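Local coordinates for ubiquitin-conjugating enzyme E2, putative (PDB 2Q0V), which probably takes part in ubiquitin conjugation as a member of the E2 variant family, whose relatives assist ubiquitin transfer by a catalytic E2 partner, at residues T67-R72 with T95-S100; W57-F62 with Y123-I128; I78-N83 with S87-K92; M99-N104 with N111-L116. One frame throughout, in Å; residues are numbered along the deposited sequence.

Overall arrangement
The chain first runs through helix 22-34 and strand 42-46, then enters strand 56-62, where contact 2 opens. That contact closes last, on the start of helix 125-135, and encloses the other three. Inside it, contact 1 opens at the loop 67-72 and closes at 95-100. Contact 3 is nested within contact 1 and closes the hairpin of strands 73-79 and 90-93. Contact 4 begins where contact 1 ends, sharing Met99 and Ser100, and joins the loop after the last strand to the turn that leads into helix 114-117. Contacts 1 and 3 lie on opposite sides of the chain's centre, about 22 Å apart between their centres. Contact 2, between them, fastens the sheet to the helix.

Contact 1. Residues T67-R72 with T95-S100; sequences TVFENR and TKIEMS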
loop_
_atom_site.group_PDB
_atom_site.type_symbol
_atom_site.label_atom_id
_atom_site.label_comp_id
_atom_site.label_asym_id
_atom_site.label_seq_id
_atom_site.Cartn_x
_atom_site.Cartn_y
_atom_site.Cartn_z
ATOM N N THR A 67 -1.981 8.857 17.696
ATOM C CA THR A 67 -0.717 9.227 17.068
ATOM C C THR A 67 -0.951 10.550 16.375
ATOM O O THR A 67 -2.095 11.004 16.283
ATOM C CB THR A 67 -0.259 8.132 16.037
ATOM O OG1 THR A 67 -1.246 7.987 15.004
ATOM C CG2 THR A 67 -0.099 6.792 16.717
ATOM N N VAL A 68 0.105 11.165 15.865
ATOM C CA VAL A 68 -0.045 12.384 15.071
ATOM C C VAL A 68 -0.852 12.168 13.773
ATOM O O VAL A 68 -1.124 13.133 13.033
ATOM C CB VAL A 68 1.341 12.942 14.684
ATOM C CG1 VAL A 68 2.048 13.556 15.921
ATOM C CG2 VAL A 68 2.197 11.849 14.062
ATOM N N PHE A 69 -1.196 10.907 13.488
ATOM C CA PHE A 69 -1.860 10.492 12.234
ATOM C C PHE A 69 -3.351 10.289 12.484
ATOM O O PHE A 69 -4.136 10.153 11.556
ATOM C CB PHE A 69 -1.256 9.176 11.708
ATOM C CG PHE A 69 0.236 9.219 11.526
ATOM C CD1 PHE A 69 1.082 8.656 12.487
ATOM C CD2 PHE A 69 0.793 9.836 10.421
ATOM C CE1 PHE A 69 2.445 8.688 12.347
ATOM C CE2 PHE A 69 2.177 9.891 10.270
ATOM C CZ PHE A 69 3.008 9.318 11.249
ATOM N N GLU A 70 -3.702 10.232 13.763
ATOM C CA GLU A 70 -5.061 10.097 14.268
ATOM C C GLU A 70 -6.086 10.830 13.417
ATOM O O GLU A 70 -5.950 12.049 13.187
ATOM C CB GLU A 70 -5.069 10.740 15.638
ATOM C CG GLU A 70 -6.039 10.171 16.624
ATOM C CD GLU A 70 -5.828 10.783 17.996
ATOM O OE1 GLU A 70 -5.342 11.935 18.066
ATOM O OE2 GLU A 70 -6.139 10.111 19.001
ATOM N N ASN A 71 -7.101 10.099 12.963
ATOM C CA ASN A 71 -8.258 10.684 12.236
ATOM C C ASN A 71 -7.988 11.286 10.862
ATOM O O ASN A 71 -8.829 12.011 10.319
ATOM C CB ASN A 71 -9.011 11.713 13.103
ATOM C CG ASN A 71 -9.671 11.073 14.306
ATOM O OD1 ASN A 71 -10.359 10.045 14.188
ATOM N ND2 ASN A 71 -9.445 11.661 15.482
ATOM N N ARG A 72 -6.827 10.975 10.301
ATOM C CA ARG A 72 -6.502 11.425 8.971
ATOM C C ARG A 72 -6.611 10.280 7.961
ATOM O O ARG A 72 -6.399 9.106 8.305
ATOM C CB ARG A 72 -5.103 12.028 8.958
ATOM C CG ARG A 72 -4.904 13.154 9.951
ATOM C CD ARG A 72 -3.621 13.855 9.618
ATOM N NE ARG A 72 -3.383 15.034 10.439
ATOM C CZ ARG A 72 -2.535 16.000 10.111
ATOM N NH1 ARG A 72 -2.393 17.036 10.917
ATOM N NH2 ARG A 72 -1.837 15.932 8.983
ATOM N N THR A 95 -1.229 11.862 -0.549
ATOM C CA THR A 95 -1.394 12.690 0.642
ATOM C C THR A 95 -0.060 12.822 1.360
ATOM O O THR A 95 0.696 11.831 1.507
ATOM C CB THR A 95 -2.438 12.116 1.621
ATOM O OG1 THR A 95 -3.629 11.774 0.914
ATOM C CG2 THR A 95 -2.806 13.123 2.681
ATOM N N LYS A 96 0.224 14.056 1.790
ATOM C CA LYS A 96 1.468 14.398 2.442
ATOM C C LYS A 96 1.571 13.731 3.790
ATOM O O LYS A 96 0.628 13.745 4.573
ATOM C CB LYS A 96 1.609 15.907 2.600
ATOM C CG LYS A 96 2.053 16.610 1.326
ATOM C CD LYS A 96 2.955 17.811 1.618
ATOM C CE LYS A 96 2.992 18.760 0.418
ATOM N NZ LYS A 96 4.353 19.385 0.190
ATOM N N ILE A 97 2.743 13.172 4.065
ATOM C CA ILE A 97 2.985 12.496 5.311
ATOM C C ILE A 97 4.456 12.665 5.703
ATOM O O ILE A 97 5.332 12.858 4.849
ATOM C CB ILE A 97 2.539 10.993 5.205
ATOM C CG1 ILE A 97 2.344 10.361 6.591
ATOM C CG2 ILE A 97 3.452 10.188 4.267
ATOM C CD1 ILE A 97 1.837 8.936 6.540
ATOM N N GLU A 98 4.722 12.637 6.997
ATOM C CA GLU A 98 6.104 12.533 7.481
ATOM C C GLU A 98 6.240 11.216 8.196
ATOM O O GLU A 98 5.617 10.996 9.245
ATOM C CB GLU A 98 6.487 13.706 8.394
ATOM C CG GLU A 98 6.539 15.027 7.646
ATOM C CD GLU A 98 7.852 15.253 6.916
ATOM O OE1 GLU A 98 8.923 15.007 7.527
ATOM O OE2 GLU A 98 7.817 15.682 5.740
ATOM N N MET A 99 7.011 10.322 7.581
ATOM C CA MET A 99 7.336 9.015 8.171
ATOM C C MET A 99 8.761 8.665 7.803
ATOM O O MET A 99 9.207 8.962 6.691
ATOM C CB MET A 99 6.413 7.921 7.643
ATOM C CG MET A 99 5.062 7.863 8.282
ATOM S SD MET A 99 4.295 6.219 8.242
ATOM C CE MET A 99 4.289 5.889 6.509
ATOM N N SER A 100 9.475 7.999 8.702
ATOM C CA SER A 100 10.864 7.616 8.401
ATOM C C SER A 100 11.067 6.760 7.127
ATOM O O SER A 100 12.167 6.731 6.583
ATOM C CB SER A 100 11.538 6.988 9.623
ATOM O OG SER A 100 11.028 5.677 9.860
#
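The two loops 67-72 and 95-100 have no regular helix or strand and come nearest at Phe69 and Ile97, whose CA atoms are 8.7 Å apart. A type I turn from Thr67 to Glu70 overlaps a type II turn from Phe69 to Arg72. Thr67 OG1 accepts a bond from Phe69 N at 3.3 Å and forms an ST turn. The same OG1 lies at the edge of the Phe69 ring, in its plane, and also pairs with Gln64 O. No hydrogen bond crosses between the loops. The Phe69 ring carries the contact. Its CG is anti to its own carbonyl carbon (chi1 -55°), and this sends the ring across to 95-100. Phe69 CE2 meets Ile97 CG1 at 3.7 Å, the two side chains crossing at about a right angle. Phe69 CZ comes 3.7 Å from Glu98 O, which lies at the ring edge near the plane. Met99 approaches the ring obliquely, with its CG 3.9 Å from Phe69 CZ. Met99 SD makes a Met-aromatic contact, 5.1 Å from the Phe69 ring centroid and 36° off its normal. Phe69, Ile97 and Met99 form a small buried apolar cluster, with the carbonyl of Glu98 at its edge. It joins the loop between strands 56-62 and 73-79 to the loop after strand 90-93. Tyr74 of strand 73-79 touches both Phe69 and Ile97. Met136, just past helix 125-135, and Gln146 also touch Phe69, placing the cluster between the sheet and the chain that follows that helix.

Contact 2. Residues W57-F62 with Y123-I128; sequences WSCTIF and YTIETI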
loop_
_atom_site.group_PDB
_atom_site.type_symbol
_atom_site.label_atom_id
_atom_site.label_comp_id
_atom_site.label_asym_id
_atom_site.label_seq_id
_atom_site.Cartn_x
_atom_site.Cartn_y
_atom_site.Cartn_z
ATOM N N TRP A 57 -2.921 0.954 -8.656
ATOM C CA TRP A 57 -3.944 0.823 -7.620
ATOM C C TRP A 57 -4.084 2.075 -6.814
ATOM O O TRP A 57 -3.088 2.611 -6.331
ATOM C CB TRP A 57 -3.657 -0.371 -6.690
ATOM C CG TRP A 57 -3.633 -1.702 -7.425
ATOM C CD1 TRP A 57 -2.696 -2.121 -8.335
ATOM C CD2 TRP A 57 -4.576 -2.769 -7.309
ATOM N NE1 TRP A 57 -3.003 -3.377 -8.791
ATOM C CE2 TRP A 57 -4.146 -3.804 -8.179
ATOM C CE3 TRP A 57 -5.733 -2.961 -6.551
ATOM C CZ2 TRP A 57 -4.857 -5.007 -8.329
ATOM C CZ3 TRP A 57 -6.429 -4.148 -6.690
ATOM C CH2 TRP A 57 -5.981 -5.165 -7.570
ATOM N N SER A 58 -5.329 2.521 -6.674
ATOM C CA SER A 58 -5.700 3.556 -5.723
ATOM C C SER A 58 -6.023 2.958 -4.345
ATOM O O SER A 58 -6.888 2.091 -4.227
ATOM C CB SER A 58 -6.902 4.340 -6.232
ATOM O OG SER A 58 -6.489 5.186 -7.278
ATOM N N CYS A 59 -5.332 3.465 -3.325
ATOM C CA CYS A 59 -5.374 2.940 -1.961
ATOM C C CYS A 59 -5.644 4.014 -0.907
ATOM O O CYS A 59 -5.307 5.184 -1.090
ATOM C CB CYS A 59 -4.064 2.230 -1.647
ATOM S SG CYS A 59 -3.605 0.976 -2.870
ATOM N N THR A 60 -6.247 3.599 0.198
ATOM C CA THR A 60 -6.492 4.464 1.344
ATOM C C THR A 60 -6.005 3.798 2.639
ATOM O O THR A 60 -6.264 2.598 2.875
ATOM C CB THR A 60 -7.988 4.793 1.473
ATOM O OG1 THR A 60 -8.444 5.430 0.272
ATOM C CG2 THR A 60 -8.237 5.733 2.609
ATOM N N ILE A 61 -5.307 4.591 3.454
ATOM C CA ILE A 61 -4.917 4.246 4.812
ATOM C C ILE A 61 -5.588 5.234 5.806
ATOM O O ILE A 61 -5.387 6.457 5.722
ATOM C CB ILE A 61 -3.371 4.339 4.990
ATOM C CG1 ILE A 61 -2.659 3.184 4.291
ATOM C CG2 ILE A 61 -2.967 4.309 6.453
ATOM C CD1 ILE A 61 -1.131 3.383 4.271
ATOM N N PHE A 62 -6.366 4.695 6.741
ATOM C CA PHE A 62 -6.749 5.443 7.940
ATOM C C PHE A 62 -5.579 5.583 8.929
ATOM O O PHE A 62 -4.887 4.610 9.247
ATOM C CB PHE A 62 -7.941 4.779 8.603
ATOM C CG PHE A 62 -8.446 5.491 9.833
ATOM C CD1 PHE A 62 -8.671 4.781 11.016
ATOM C CD2 PHE A 62 -8.723 6.866 9.815
ATOM C CE1 PHE A 62 -9.158 5.446 12.189
ATOM C CE2 PHE A 62 -9.202 7.524 10.958
ATOM C CZ PHE A 62 -9.423 6.813 12.150
ATOM N N TYR A 123 3.692 -11.647 0.103
ATOM C CA TYR A 123 3.124 -10.365 0.510
ATOM C C TYR A 123 2.210 -9.836 -0.602
ATOM O O TYR A 123 2.316 -10.249 -1.773
ATOM C CB TYR A 123 4.230 -9.345 0.831
ATOM C CG TYR A 123 5.231 -9.775 1.910
ATOM C CD1 TYR A 123 4.854 -10.607 2.967
ATOM C CD2 TYR A 123 6.541 -9.333 1.874
ATOM C CE1 TYR A 123 5.761 -10.988 3.938
ATOM C CE2 TYR A 123 7.456 -9.703 2.861
ATOM C CZ TYR A 123 7.057 -10.521 3.877
ATOM O OH TYR A 123 7.974 -10.876 4.848
ATOM N N THR A 124 1.290 -8.942 -0.223
ATOM C CA THR A 124 0.263 -8.407 -1.124
ATOM C C THR A 124 0.235 -6.894 -1.033
ATOM O O THR A 124 0.900 -6.303 -0.197
ATOM C CB THR A 124 -1.167 -8.958 -0.782
ATOM O OG1 THR A 124 -1.484 -8.691 0.586
ATOM C CG2 THR A 124 -1.252 -10.476 -0.997
ATOM N N ILE A 125 -0.534 -6.274 -1.913
ATOM C CA ILE A 125 -0.926 -4.883 -1.758
ATOM C C ILE A 125 -1.427 -4.630 -0.321
ATOM O O ILE A 125 -0.999 -3.669 0.326
ATOM C CB ILE A 125 -1.972 -4.498 -2.835
ATOM C CG1 ILE A 125 -1.289 -4.461 -4.215
ATOM C CG2 ILE A 125 -2.595 -3.134 -2.521
ATOM C CD1 ILE A 125 -2.138 -4.921 -5.347
ATOM N N GLU A 126 -2.286 -5.510 0.186
ATOM C CA GLU A 126 -2.782 -5.413 1.549
ATOM C C GLU A 126 -1.669 -5.435 2.617
ATOM O O GLU A 126 -1.655 -4.565 3.498
ATOM C CB GLU A 126 -3.854 -6.464 1.795
ATOM C CG GLU A 126 -4.345 -6.594 3.220
ATOM C CD GLU A 126 -5.510 -7.603 3.360
ATOM O OE1 GLU A 126 -6.012 -8.127 2.313
ATOM O OE2 GLU A 126 -5.923 -7.871 4.525
ATOM N N THR A 127 -0.726 -6.371 2.507
ATOM C CA THR A 127 0.459 -6.404 3.407
ATOM C C THR A 127 1.172 -5.055 3.515
ATOM O O THR A 127 1.630 -4.666 4.597
ATOM C CB THR A 127 1.531 -7.457 2.961
ATOM O OG1 THR A 127 0.882 -8.665 2.570
ATOM C CG2 THR A 127 2.466 -7.788 4.086
ATOM N N ILE A 128 1.297 -4.379 2.377
ATOM C CA ILE A 128 1.969 -3.088 2.308
ATOM C C ILE A 128 1.141 -2.049 3.076
ATOM O O ILE A 128 1.644 -1.367 3.938
ATOM C CB ILE A 128 2.162 -2.643 0.837
ATOM C CG1 ILE A 128 3.087 -3.627 0.077
ATOM C CG2 ILE A 128 2.624 -1.154 0.778
ATOM C CD1 ILE A 128 3.078 -3.419 -1.474
#
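Ile125, the first residue of helix 125-135, packs onto Trp57 and Cys59 of strand 56-62. Its CB heads for the strand and splits into two branches. One branch lies against the thiol of Cys59, with Ile125 CG2 to Cys59 SG at 4.2 Å. In the other, a chi1 of -70° puts CG1 beside the backbone N, and the next torsion, 145° and away from a staggered value, brings CD1 over the indole. Ile125 CD1 sits 3.6 Å from Trp57 CE2 and 3.8 Å from Trp57 CD2. Ile125 CD1 is also 3.7 Å from the centroid of the Trp57 five-membered ring and 14° off its normal, a CH-pi contact over the face. The polar end of the indole is used separately, since Trp57 NE1 donates to Leu54 O. At the helix start, Thr124 is the N-cap, and its N donates to Thr127 OG1 at 2.8 Å. This is a helix-on-sheet contact in the core of the UBC fold, on the sheet face of Trp57 and Cys59. Ile125 N donates to Glu29 OE1 of helix 22-34. From that helix Leu26 and Leu30 pack on Trp57, while Phe44 of strand 42-46 and Ile78 of strand 73-79 close around Ile125.

Contact 3. Residues I78-N83 with S87-K92; sequences IFCDDN and SPPTVK
Thr90 O is approached by two groups of the facing strand. Phe79 N donates to it at 2.9 Å, in the carbonyl plane and nearly straight at 166°. Ile78 CA adds a CA-H...O contact to Thr90 O at 3.4 Å. In return, Thr90 N donates to Phe79 O at 3.1 Å. Phe79 and Thr90 are thus an antiparallel hydrogen-bonded pair, and Ile78 and Val91 beside them a non-hydrogen-bonded one. Their side chains take the two faces of the sheet. On one, Thr90 OG1 lies 3.4 Å from Phe79 CB, at the edge of the phenyl ring. On the other, Ile78 CG1 is 4.2 Å from Val91 CG1. Pro89 flanks the strand, its CB 3.5 Å from Ile78 CG2, the two side chains side by side.

Beyond the strand ends the two chains move apart. A water accepts from Asp81 N and can donate to Ser87 O, though other acceptors compete for its protons. Asp81 OD1 takes Asn83 N at 2.8 Å from above the carboxylate plane, an Asx turn. Ser87 N closes the loop on Asn83 O at 3.3 Å. The hairpin forms one edge of the four-stranded sheet, with 90-93 as its edge strand. Helix 125-135 covers the face of Ile78 and Val91: Leu129 touches Ile78, and Ile128 touches Pro89 and Val91. Arg22 of helix 22-34 donates to Cys80 O and Asp81 O.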
loop_
_atom_site.group_PDB
_atom_site.type_symbol
_atom_site.label_atom_id
_atom_site.label_comp_id
_atom_site.label_asym_id
_atom_site.label_seq_id
_atom_site.Cartn_x
_atom_site.Cartn_y
_atom_site.Cartn_z
ATOM N N ILE A 78 -0.296 2.457 -5.659
ATOM C CA ILE A 78 0.604 1.291 -5.750
ATOM C C ILE A 78 0.710 0.841 -7.217
ATOM O O ILE A 78 -0.276 0.677 -7.903
ATOM C CB ILE A 78 0.172 0.143 -4.760
ATOM C CG1 ILE A 78 0.350 0.641 -3.322
ATOM C CG2 ILE A 78 0.990 -1.117 -4.975
ATOM C CD1 ILE A 78 0.130 -0.389 -2.215
ATOM N N PHE A 79 1.918 0.686 -7.713
ATOM C CA PHE A 79 2.072 0.276 -9.085
ATOM C C PHE A 79 2.746 -1.066 -9.151
ATOM O O PHE A 79 3.892 -1.184 -8.728
ATOM C CB PHE A 79 2.915 1.288 -9.878
ATOM C CG PHE A 79 3.220 0.822 -11.284
ATOM C CD1 PHE A 79 2.257 0.937 -12.283
ATOM C CD2 PHE A 79 4.439 0.215 -11.585
ATOM C CE1 PHE A 79 2.506 0.477 -13.560
ATOM C CE2 PHE A 79 4.700 -0.257 -12.877
ATOM C CZ PHE A 79 3.732 -0.125 -13.863
ATOM N N CYS A 80 2.057 -2.061 -9.699
ATOM C CA CYS A 80 2.632 -3.410 -9.860
ATOM C C CYS A 80 3.172 -3.620 -11.281
ATOM O O CYS A 80 2.381 -3.770 -12.213
ATOM C CB CYS A 80 1.573 -4.487 -9.566
ATOM S SG CYS A 80 0.714 -4.364 -7.951
ATOM N N ASP A 81 4.494 -3.649 -11.456
ATOM C CA ASP A 81 5.068 -3.915 -12.792
ATOM C C ASP A 81 4.817 -5.360 -13.291
ATOM O O ASP A 81 4.113 -6.149 -12.630
ATOM C CB ASP A 81 6.558 -3.521 -12.871
ATOM C CG ASP A 81 7.459 -4.460 -12.114
ATOM O OD1 ASP A 81 7.036 -5.611 -11.886
ATOM O OD2 ASP A 81 8.608 -4.057 -11.761
ATOM N N ASP A 82 5.371 -5.706 -14.457
ATOM C CA ASP A 82 5.061 -7.012 -15.028
ATOM C C ASP A 82 5.774 -8.206 -14.350
ATOM O O ASP A 82 5.404 -9.350 -14.591
ATOM C CB ASP A 82 5.114 -7.014 -16.571
ATOM C CG ASP A 82 3.699 -6.794 -17.216
ATOM O OD1 ASP A 82 3.029 -7.809 -17.577
ATOM O OD2 ASP A 82 3.231 -5.619 -17.320
ATOM N N ASN A 83 6.739 -7.924 -13.464
ATOM C CA ASN A 83 7.385 -8.951 -12.633
ATOM C C ASN A 83 6.639 -9.243 -11.307
ATOM O O ASN A 83 7.037 -10.139 -10.536
ATOM C CB ASN A 83 8.849 -8.587 -12.314
ATOM C CG ASN A 83 9.698 -8.290 -13.566
ATOM O OD1 ASN A 83 9.497 -8.874 -14.644
ATOM N ND2 ASN A 83 10.662 -7.368 -13.414
ATOM N N SER A 87 8.481 -9.299 -7.741
ATOM C CA SER A 87 9.141 -8.051 -7.397
ATOM C C SER A 87 8.175 -7.144 -6.628
ATOM O O SER A 87 6.973 -7.205 -6.870
ATOM C CB SER A 87 9.610 -7.344 -8.671
ATOM O OG SER A 87 10.691 -8.060 -9.264
ATOM N N PRO A 88 8.700 -6.295 -5.708
ATOM C CA PRO A 88 7.802 -5.420 -4.956
ATOM C C PRO A 88 7.160 -4.356 -5.844
ATOM O O PRO A 88 7.769 -3.913 -6.820
ATOM C CB PRO A 88 8.725 -4.788 -3.907
ATOM C CG PRO A 88 10.053 -4.808 -4.528
ATOM C CD PRO A 88 10.108 -6.098 -5.297
ATOM N N PRO A 89 5.936 -3.925 -5.506
ATOM C CA PRO A 89 5.391 -2.796 -6.248
ATOM C C PRO A 89 6.101 -1.520 -5.807
ATOM O O PRO A 89 6.852 -1.546 -4.823
ATOM C CB PRO A 89 3.925 -2.755 -5.806
ATOM C CG PRO A 89 3.700 -3.929 -4.935
ATOM C CD PRO A 89 5.019 -4.403 -4.460
ATOM N N THR A 90 5.890 -0.425 -6.537
ATOM C CA THR A 90 6.322 0.892 -6.071
ATOM C C THR A 90 5.154 1.500 -5.323
ATOM O O THR A 90 3.984 1.345 -5.726
ATOM C CB THR A 90 6.773 1.882 -7.224
ATOM O OG1 THR A 90 5.658 2.219 -8.062
ATOM C CG2 THR A 90 7.875 1.294 -8.067
ATOM N N VAL A 91 5.482 2.193 -4.235
ATOM C CA VAL A 91 4.489 2.764 -3.352
ATOM C C VAL A 91 4.766 4.252 -3.202
ATOM O O VAL A 91 5.887 4.655 -2.884
ATOM C CB VAL A 91 4.491 2.059 -1.939
ATOM C CG1 VAL A 91 3.334 2.561 -1.063
ATOM C CG2 VAL A 91 4.460 0.541 -2.073
ATOM N N LYS A 92 3.740 5.066 -3.438
ATOM C CA LYS A 92 3.820 6.486 -3.120
ATOM C C LYS A 92 2.541 7.098 -2.550
ATOM O O LYS A 92 1.407 6.763 -2.946
ATOM C CB LYS A 92 4.380 7.328 -4.282
ATOM C CG LYS A 92 3.665 7.243 -5.594
ATOM C CD LYS A 92 4.625 7.636 -6.737
ATOM C CE LYS A 92 5.713 6.547 -6.995
ATOM N NZ LYS A 92 6.726 6.845 -8.107
HETATM O O HOH W 1 6.126 -4.809 -8.926
#

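Contact 4. Residues M99-N104 with N111-L116; sequences MSCVDN and NNLHIL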
loop_
_atom_site.group_PDB
_atom_site.type_symbol
_atom_site.label_atom_id
_atom_site.label_comp_id
_atom_site.label_asym_id
_atom_site.label_seq_id
_atom_site.Cartn_x
_atom_site.Cartn_y
_atom_site.Cartn_z
ATOM N N MET A 99 7.011 10.322 7.581
ATOM C CA MET A 99 7.336 9.015 8.171
ATOM C C MET A 99 8.761 8.665 7.803
ATOM O O MET A 99 9.207 8.962 6.691
ATOM C CB MET A 99 6.413 7.921 7.643
ATOM C CG MET A 99 5.062 7.863 8.282
ATOM S SD MET A 99 4.295 6.219 8.242
ATOM C CE MET A 99 4.289 5.889 6.509
ATOM N N SER A 100 9.475 7.999 8.702
ATOM C CA SER A 100 10.864 7.616 8.401
ATOM C C SER A 100 11.067 6.760 7.127
ATOM O O SER A 100 12.167 6.731 6.583
ATOM C CB SER A 100 11.538 6.988 9.623
ATOM O OG SER A 100 11.028 5.677 9.860
ATOM N N CYS A 101 10.031 6.084 6.642
ATOM C CA CYS A 101 10.133 5.286 5.396
ATOM C C CYS A 101 9.474 5.963 4.181
ATOM O O CYS A 101 9.270 5.327 3.153
ATOM C CB CYS A 101 9.511 3.905 5.599
ATOM S SG CYS A 101 7.747 4.009 5.943
ATOM N N VAL A 102 9.126 7.245 4.313
ATOM C CA VAL A 102 8.611 8.038 3.189
ATOM C C VAL A 102 9.618 9.143 2.808
ATOM O O VAL A 102 10.068 9.896 3.662
ATOM C CB VAL A 102 7.190 8.627 3.517
ATOM C CG1 VAL A 102 6.705 9.561 2.443
ATOM C CG2 VAL A 102 6.193 7.511 3.740
ATOM N N ASP A 103 9.965 9.250 1.529
ATOM C CA ASP A 103 10.893 10.311 1.096
ATOM C C ASP A 103 10.225 11.700 0.949
ATOM O O ASP A 103 9.018 11.868 1.234
ATOM C CB ASP A 103 11.715 9.896 -0.147
ATOM C CG ASP A 103 10.915 9.902 -1.446
ATOM O OD1 ASP A 103 9.857 10.557 -1.529
ATOM O OD2 ASP A 103 11.366 9.248 -2.411
ATOM N N ASN A 104 11.012 12.687 0.524
ATOM C CA ASN A 104 10.508 14.067 0.358
ATOM C C ASN A 104 9.385 14.245 -0.659
ATOM O O ASN A 104 8.653 15.215 -0.573
ATOM C CB ASN A 104 11.640 15.047 0.069
ATOM C CG ASN A 104 12.529 15.246 1.270
ATOM O OD1 ASN A 104 12.153 14.885 2.387
ATOM N ND2 ASN A 104 13.710 15.823 1.058
ATOM N N ASN A 111 14.176 0.388 1.496
ATOM C CA ASN A 111 15.096 -0.133 2.501
ATOM C C ASN A 111 14.755 0.229 3.943
ATOM O O ASN A 111 15.339 -0.324 4.890
ATOM C CB ASN A 111 16.540 0.257 2.165
ATOM C CG ASN A 111 17.079 -0.493 0.956
ATOM O OD1 ASN A 111 16.797 -1.686 0.770
ATOM N ND2 ASN A 111 17.865 0.200 0.122
ATOM N N ASN A 112 13.795 1.138 4.102
ATOM C CA ASN A 112 13.268 1.503 5.416
ATOM C C ASN A 112 11.945 0.829 5.821
ATOM O O ASN A 112 11.347 1.205 6.816
ATOM C CB ASN A 112 13.116 3.019 5.503
ATOM C CG ASN A 112 14.412 3.737 5.356
ATOM O OD1 ASN A 112 15.426 3.151 4.968
ATOM N ND2 ASN A 112 14.405 5.010 5.666
ATOM N N LEU A 113 11.485 -0.137 5.037
ATOM C CA LEU A 113 10.272 -0.890 5.330
ATOM C C LEU A 113 10.611 -2.371 5.069
ATOM O O LEU A 113 11.006 -2.722 3.944
ATOM C CB LEU A 113 9.100 -0.389 4.461
ATOM C CG LEU A 113 7.660 -0.747 4.872
ATOM C CD1 LEU A 113 7.237 -0.049 6.176
ATOM C CD2 LEU A 113 6.630 -0.491 3.780
ATOM N N HIS A 114 10.488 -3.216 6.102
ATOM C CA HIS A 114 10.862 -4.639 6.023
ATOM C C HIS A 114 10.265 -5.336 4.838
ATOM O O HIS A 114 10.985 -5.919 4.055
ATOM C CB HIS A 114 10.495 -5.451 7.287
ATOM C CG HIS A 114 10.659 -6.949 7.101
ATOM N ND1 HIS A 114 11.828 -7.623 7.409
ATOM C CD2 HIS A 114 9.820 -7.883 6.577
ATOM C CE1 HIS A 114 11.689 -8.905 7.109
ATOM N NE2 HIS A 114 10.482 -9.090 6.600
ATOM N N ILE A 115 8.945 -5.289 4.693
ATOM C CA ILE A 115 8.312 -6.101 3.665
ATOM C C ILE A 115 8.725 -5.714 2.254
ATOM O O ILE A 115 8.608 -6.536 1.360
ATOM C CB ILE A 115 6.752 -6.206 3.793
ATOM C CG1 ILE A 115 6.093 -4.834 3.757
ATOM C CG2 ILE A 115 6.318 -7.012 5.029
ATOM C CD1 ILE A 115 5.407 -4.625 2.463
ATOM N N LEU A 116 9.182 -4.476 2.040
ATOM C CA LEU A 116 9.634 -4.059 0.695
ATOM C C LEU A 116 11.086 -4.407 0.498
ATOM O O LEU A 116 11.452 -4.923 -0.552
ATOM C CB LEU A 116 9.410 -2.567 0.425
ATOM C CG LEU A 116 7.954 -2.087 0.290
ATOM C CD1 LEU A 116 7.941 -0.576 0.185
ATOM C CD2 LEU A 116 7.207 -2.731 -0.892
#
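Cys101 and Asn112 meet in the loop that leads from strand 90-93 to helix 114-117, with CA atoms 4.9 Å apart. Cys101 belongs to a type I turn from Met99 to Val102, closed by Val102 N bonding to Met99 O at 2.9 Å. Asn112 ends a short 3-10 segment just before the helix. The only hydrogen bond between the two segments runs from Asn112 ND2 to Ser100 O, 3.0 Å long and nearly straight at 165°. The acceptor lies in the amide plane of Asn112, while the donor is tilted 28° from the carbonyl plane of Ser100. With chi1 at -62° the amide lies beside the backbone N of Asn112 and reaches the turn. Behind the amide, Asn112 CB packs on Cys101 CB at 3.7 Å. Asn112 O also lies 3.5 Å from Cys101 CB. The thiol turns to the next residue, with Cys101 SG 4.1 Å from Leu113 CD1. Cys101 and Leu113 are buried, while Ser100 and Asn112 are exposed, so the polar link lies on the outer side of the apolar one. Backbone bonding of Cys101 with Ile109 ties the turn to the intervening loop. Ser100 N donates to Asn141 OD1, and Leu113 rests on Glu135 of helix 125-135. In catalytic E2 enzymes this region after the last strand carries the HPN motif and the active-site cysteine. Nothing marks Cys101 as catalytic; its SG packs on Leu113. The contact is consistent with the UBC fold of the E2 variants, a family without that active-site cysteine.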